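Local coordinates for protein periplasmic beta-glucosidase (Pseudomonas aeruginosa, PDB 6R5T) that probably hydrolyses terminal, non-reducing beta-D-glucosyl residues with release of beta-D-glucose, as a glycoside hydrolase family 3 enzyme of the periplasm, at residues D189-F201 with L223-W236. The protein carries 1 engineered substitution. Residues are numbered along the deposited sequence; the frame is centred on the assembly and turned at random.
Sequences DYNTVDMSLPRMF and LNTINGVPATANRW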
# COMPACT_ATOMS: atom_id res chain seq x y z
N ASP A 189 -9.09 -3.35 -7.90
CA ASP A 189 -9.34 -2.63 -9.15
C ASP A 189 -10.30 -1.46 -8.89
O ASP A 189 -11.19 -1.50 -8.00
CB ASP A 189 -9.83 -3.58 -10.24
CG ASP A 189 -9.51 -3.08 -11.66
OD1 ASP A 189 -9.00 -1.93 -11.81
OD2 ASP A 189 -9.71 -3.89 -12.61
N TYR A 190 -10.10 -0.39 -9.65
CA TYR A 190 -10.92 0.83 -9.64
C TYR A 190 -10.70 1.65 -8.37
O TYR A 190 -11.29 2.74 -8.26
CB TYR A 190 -12.39 0.48 -9.74
CG TYR A 190 -12.75 -0.59 -10.72
CD1 TYR A 190 -12.39 -0.51 -12.07
CD2 TYR A 190 -13.48 -1.69 -10.29
CE1 TYR A 190 -12.80 -1.48 -12.95
CE2 TYR A 190 -13.88 -2.67 -11.17
CZ TYR A 190 -13.51 -2.58 -12.49
OH TYR A 190 -13.98 -3.53 -13.40
N ASN A 191 -9.80 1.23 -7.49
CA ASN A 191 -9.75 1.89 -6.17
C ASN A 191 -8.90 3.16 -6.24
O ASN A 191 -8.11 3.41 -7.18
CB ASN A 191 -9.22 0.95 -5.08
CG ASN A 191 -9.58 1.38 -3.67
OD1 ASN A 191 -10.53 2.16 -3.48
ND2 ASN A 191 -8.85 0.89 -2.69
N THR A 192 -9.12 3.95 -5.22
CA THR A 192 -8.43 5.21 -4.94
C THR A 192 -6.94 5.19 -5.25
O THR A 192 -6.24 4.26 -4.84
CB THR A 192 -8.58 5.44 -3.43
OG1 THR A 192 -9.98 5.47 -3.18
CG2 THR A 192 -7.92 6.71 -2.97
N VAL A 193 -6.46 6.25 -5.89
CA VAL A 193 -5.03 6.47 -6.11
C VAL A 193 -4.66 7.77 -5.46
O VAL A 193 -5.30 8.81 -5.72
CB VAL A 193 -4.61 6.43 -7.58
CG1 VAL A 193 -3.14 6.80 -7.75
CG2 VAL A 193 -4.92 5.07 -8.20
N ASP A 194 -3.66 7.70 -4.60
CA ASP A 194 -3.25 8.90 -3.85
C ASP A 194 -1.74 8.92 -3.85
O ASP A 194 -1.15 7.92 -3.41
CB ASP A 194 -3.85 8.87 -2.45
CG ASP A 194 -3.53 10.13 -1.69
OD1 ASP A 194 -2.42 10.21 -1.10
OD2 ASP A 194 -4.39 11.00 -1.72
N MET A 195 -1.12 9.97 -4.39
CA MET A 195 0.34 10.01 -4.44
C MET A 195 0.81 11.45 -4.57
O MET A 195 0.07 12.32 -4.96
CB MET A 195 0.93 9.14 -5.57
CG MET A 195 0.71 9.63 -6.93
SD MET A 195 1.56 8.69 -8.26
CE MET A 195 0.73 7.10 -8.07
N SER A 196 2.06 11.66 -4.19
CA SER A 196 2.68 13.00 -4.29
C SER A 196 2.86 13.41 -5.75
O SER A 196 3.02 12.54 -6.66
CB SER A 196 4.02 13.02 -3.55
OG SER A 196 5.04 12.36 -4.32
N LEU A 197 2.97 14.70 -5.96
CA LEU A 197 3.24 15.16 -7.33
C LEU A 197 4.63 14.76 -7.77
O LEU A 197 4.80 14.38 -8.94
CB LEU A 197 2.94 16.65 -7.44
CG LEU A 197 1.45 16.99 -7.29
CD1 LEU A 197 1.26 18.51 -7.21
CD2 LEU A 197 0.63 16.41 -8.44
N PRO A 198 5.71 14.85 -6.95
CA PRO A 198 6.99 14.40 -7.47
C PRO A 198 6.97 12.93 -7.91
O PRO A 198 7.59 12.60 -8.92
CB PRO A 198 7.94 14.68 -6.30
CG PRO A 198 7.30 15.82 -5.60
CD PRO A 198 5.81 15.50 -5.64
N ARG A 199 6.29 12.06 -7.17
CA ARG A 199 6.23 10.62 -7.56
C ARG A 199 5.44 10.49 -8.88
O ARG A 199 5.80 9.72 -9.79
CB ARG A 199 5.62 9.76 -6.46
CG ARG A 199 5.35 8.33 -6.87
CD ARG A 199 4.82 7.45 -5.75
NE ARG A 199 5.88 7.06 -4.83
CZ ARG A 199 5.73 6.11 -3.90
NH1 ARG A 199 4.58 5.52 -3.70
NH2 ARG A 199 6.74 5.77 -3.14
N MET A 200 4.34 11.21 -8.95
CA MET A 200 3.48 11.18 -10.16
C MET A 200 4.32 11.58 -11.38
O MET A 200 4.35 10.87 -12.41
CB MET A 200 2.29 12.12 -9.93
CG MET A 200 1.17 11.86 -10.81
SD MET A 200 -0.11 13.13 -10.55
CE MET A 200 -0.67 12.88 -8.89
N PHE A 201 5.02 12.71 -11.29
CA PHE A 201 5.76 13.25 -12.45
C PHE A 201 6.98 12.40 -12.80
O PHE A 201 7.27 12.20 -13.99
CB PHE A 201 6.12 14.71 -12.21
CG PHE A 201 4.98 15.64 -12.59
CD1 PHE A 201 3.89 15.79 -11.78
CD2 PHE A 201 4.89 16.11 -13.88
CE1 PHE A 201 2.83 16.59 -12.15
CE2 PHE A 201 3.79 16.85 -14.29
CZ PHE A 201 2.78 17.13 -13.41
N LEU A 223 -10.47 5.14 -14.76
CA LEU A 223 -11.68 5.04 -13.92
C LEU A 223 -11.44 5.49 -12.49
O LEU A 223 -12.44 5.62 -11.77
CB LEU A 223 -12.13 3.59 -13.93
CG LEU A 223 -12.76 3.07 -15.23
CD1 LEU A 223 -12.88 1.55 -15.14
CD2 LEU A 223 -14.11 3.68 -15.44
N ASN A 224 -10.19 5.67 -12.08
CA ASN A 224 -9.85 5.94 -10.66
C ASN A 224 -9.85 7.45 -10.33
O ASN A 224 -9.71 8.31 -11.25
CB ASN A 224 -8.43 5.45 -10.35
CG ASN A 224 -7.39 5.95 -11.33
OD1 ASN A 224 -7.36 5.53 -12.49
ND2 ASN A 224 -6.53 6.87 -10.89
N THR A 225 -9.98 7.75 -9.03
CA THR A 225 -9.61 9.08 -8.51
C THR A 225 -8.10 9.24 -8.56
O THR A 225 -7.33 8.24 -8.39
CB THR A 225 -10.14 9.31 -7.09
OG1 THR A 225 -9.62 8.30 -6.22
CG2 THR A 225 -11.63 9.32 -7.02
N ILE A 226 -7.67 10.48 -8.71
CA ILE A 226 -6.26 10.91 -8.54
C ILE A 226 -6.31 11.98 -7.45
O ILE A 226 -6.92 13.03 -7.69
CB ILE A 226 -5.67 11.46 -9.84
CG1 ILE A 226 -5.62 10.36 -10.89
CG2 ILE A 226 -4.33 12.15 -9.59
CD1 ILE A 226 -5.31 10.88 -12.26
N ASN A 227 -5.80 11.66 -6.27
CA ASN A 227 -5.78 12.64 -5.16
C ASN A 227 -7.19 13.21 -4.95
O ASN A 227 -7.37 14.44 -4.74
CB ASN A 227 -4.68 13.66 -5.45
CG ASN A 227 -3.31 13.03 -5.49
OD1 ASN A 227 -3.19 11.84 -5.23
ND2 ASN A 227 -2.28 13.80 -5.75
N GLY A 228 -8.21 12.36 -5.00
CA GLY A 228 -9.58 12.73 -4.72
C GLY A 228 -10.43 13.06 -5.92
O GLY A 228 -11.67 13.10 -5.74
N VAL A 229 -9.82 13.32 -7.06
CA VAL A 229 -10.59 13.76 -8.26
C VAL A 229 -10.56 12.65 -9.29
O VAL A 229 -9.53 12.39 -9.87
CB VAL A 229 -10.05 15.08 -8.81
CG1 VAL A 229 -10.93 15.55 -9.97
CG2 VAL A 229 -10.03 16.12 -7.72
N PRO A 230 -11.72 12.06 -9.61
CA PRO A 230 -11.79 11.11 -10.73
C PRO A 230 -11.12 11.69 -11.98
O PRO A 230 -11.36 12.86 -12.35
CB PRO A 230 -13.30 10.92 -10.96
CG PRO A 230 -13.90 11.20 -9.62
CD PRO A 230 -13.03 12.29 -9.03
N ALA A 231 -10.35 10.88 -12.68
CA ALA A 231 -9.67 11.29 -13.91
C ALA A 231 -10.68 11.91 -14.89
O ALA A 231 -10.34 12.90 -15.55
CB ALA A 231 -8.92 10.13 -14.50
N THR A 232 -11.86 11.32 -14.96
CA THR A 232 -12.91 11.73 -15.92
C THR A 232 -13.36 13.16 -15.63
O THR A 232 -13.88 13.81 -16.58
CB THR A 232 -14.05 10.73 -15.85
OG1 THR A 232 -13.49 9.45 -16.10
CG2 THR A 232 -15.15 11.02 -16.87
N ALA A 233 -13.20 13.67 -14.40
CA ALA A 233 -13.60 15.05 -14.04
C ALA A 233 -12.41 15.93 -13.71
O ALA A 233 -12.59 16.96 -13.03
CB ALA A 233 -14.53 15.03 -12.87
N ASN A 234 -11.21 15.53 -14.11
CA ASN A 234 -9.96 16.14 -13.61
C ASN A 234 -9.42 17.10 -14.65
O ASN A 234 -8.68 16.68 -15.57
CB ASN A 234 -8.98 15.03 -13.24
CG ASN A 234 -7.90 15.55 -12.34
OD1 ASN A 234 -7.32 16.61 -12.63
ND2 ASN A 234 -7.57 14.78 -11.30
N ARG A 235 -9.82 18.38 -14.56
CA ARG A 235 -9.40 19.37 -15.56
C ARG A 235 -7.88 19.61 -15.50
O ARG A 235 -7.26 19.83 -16.55
CB ARG A 235 -10.18 20.66 -15.36
CG ARG A 235 -9.98 21.66 -16.49
CD ARG A 235 -10.91 22.86 -16.33
NE ARG A 235 -10.33 23.93 -17.12
CZ ARG A 235 -10.54 24.13 -18.41
NH1 ARG A 235 -11.41 23.39 -19.08
NH2 ARG A 235 -9.89 25.12 -19.00
N TRP A 236 -7.29 19.48 -14.33
CA TRP A 236 -5.83 19.62 -14.20
C TRP A 236 -5.19 18.55 -15.09
O TRP A 236 -4.27 18.81 -15.88
CB TRP A 236 -5.43 19.54 -12.73
CG TRP A 236 -3.95 19.41 -12.63
CD1 TRP A 236 -3.05 20.42 -12.82
CD2 TRP A 236 -3.21 18.18 -12.53
NE1 TRP A 236 -1.78 19.91 -12.80
CE2 TRP A 236 -1.85 18.54 -12.61
CE3 TRP A 236 -3.54 16.84 -12.33
CZ2 TRP A 236 -0.84 17.59 -12.51
CZ3 TRP A 236 -2.54 15.90 -12.22
CH2 TRP A 236 -1.21 16.27 -12.34
O HOH W 1 -11.07 5.45 -7.57
O HOH W 2 -13.37 3.88 -9.71
O HOH W 3 -11.61 6.49 -5.15
O HOH W 4 -7.77 9.55 -4.76
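Val193 and Asp194 run alongside Ile226 and Asn227, Asp194 CA lying 4.7 Å from Asn227 CA, and Asn227 N donates to Val193 O at 2.9 Å with a 162° angle at the hydrogen. The side chain of Asn227 extends this pairing by two bonds to Met195: OD1 receives Met195 N at 2.9 Å on a lone pair, in the carbonyl plane, while ND2 donates a hydrogen bond to Met195 O at 2.9 Å. With CG beside the backbone N (chi1 -63°), the amide reaches the neighbouring backbone, and bonds at both ends fix its rotation. Asn227 and Gly228 are the central residues of the type I' turn, from Ile226 to Val229, that closes the hairpin 225-230. In the TIM-barrel domain this hairpin follows strand 218-221, and the contact joins it to the connection between strand 172-178 and helix 197-204. Water 4 ties the turn to the connection, donating to Val193 O and accepting from Gly228 N. Met200, anti at chi1 (-161°) and bent at chi3, brings CE 3.8 Å from Ile226 CG2 and sets SD at the edge of the Trp236 ring, 3.8 Å from CH2, a Met-aromatic contact. Phe201 CZ meets that edge at CZ2, also 3.8 Å away. Toward the glycan pocket, Leu223 CD1 packs 3.7 Å from Tyr190 CD1; Leu223 touches the glucose unit of the bound lactose, and Tyr190 OH is hydrogen-bonded to Glu486 of that pocket.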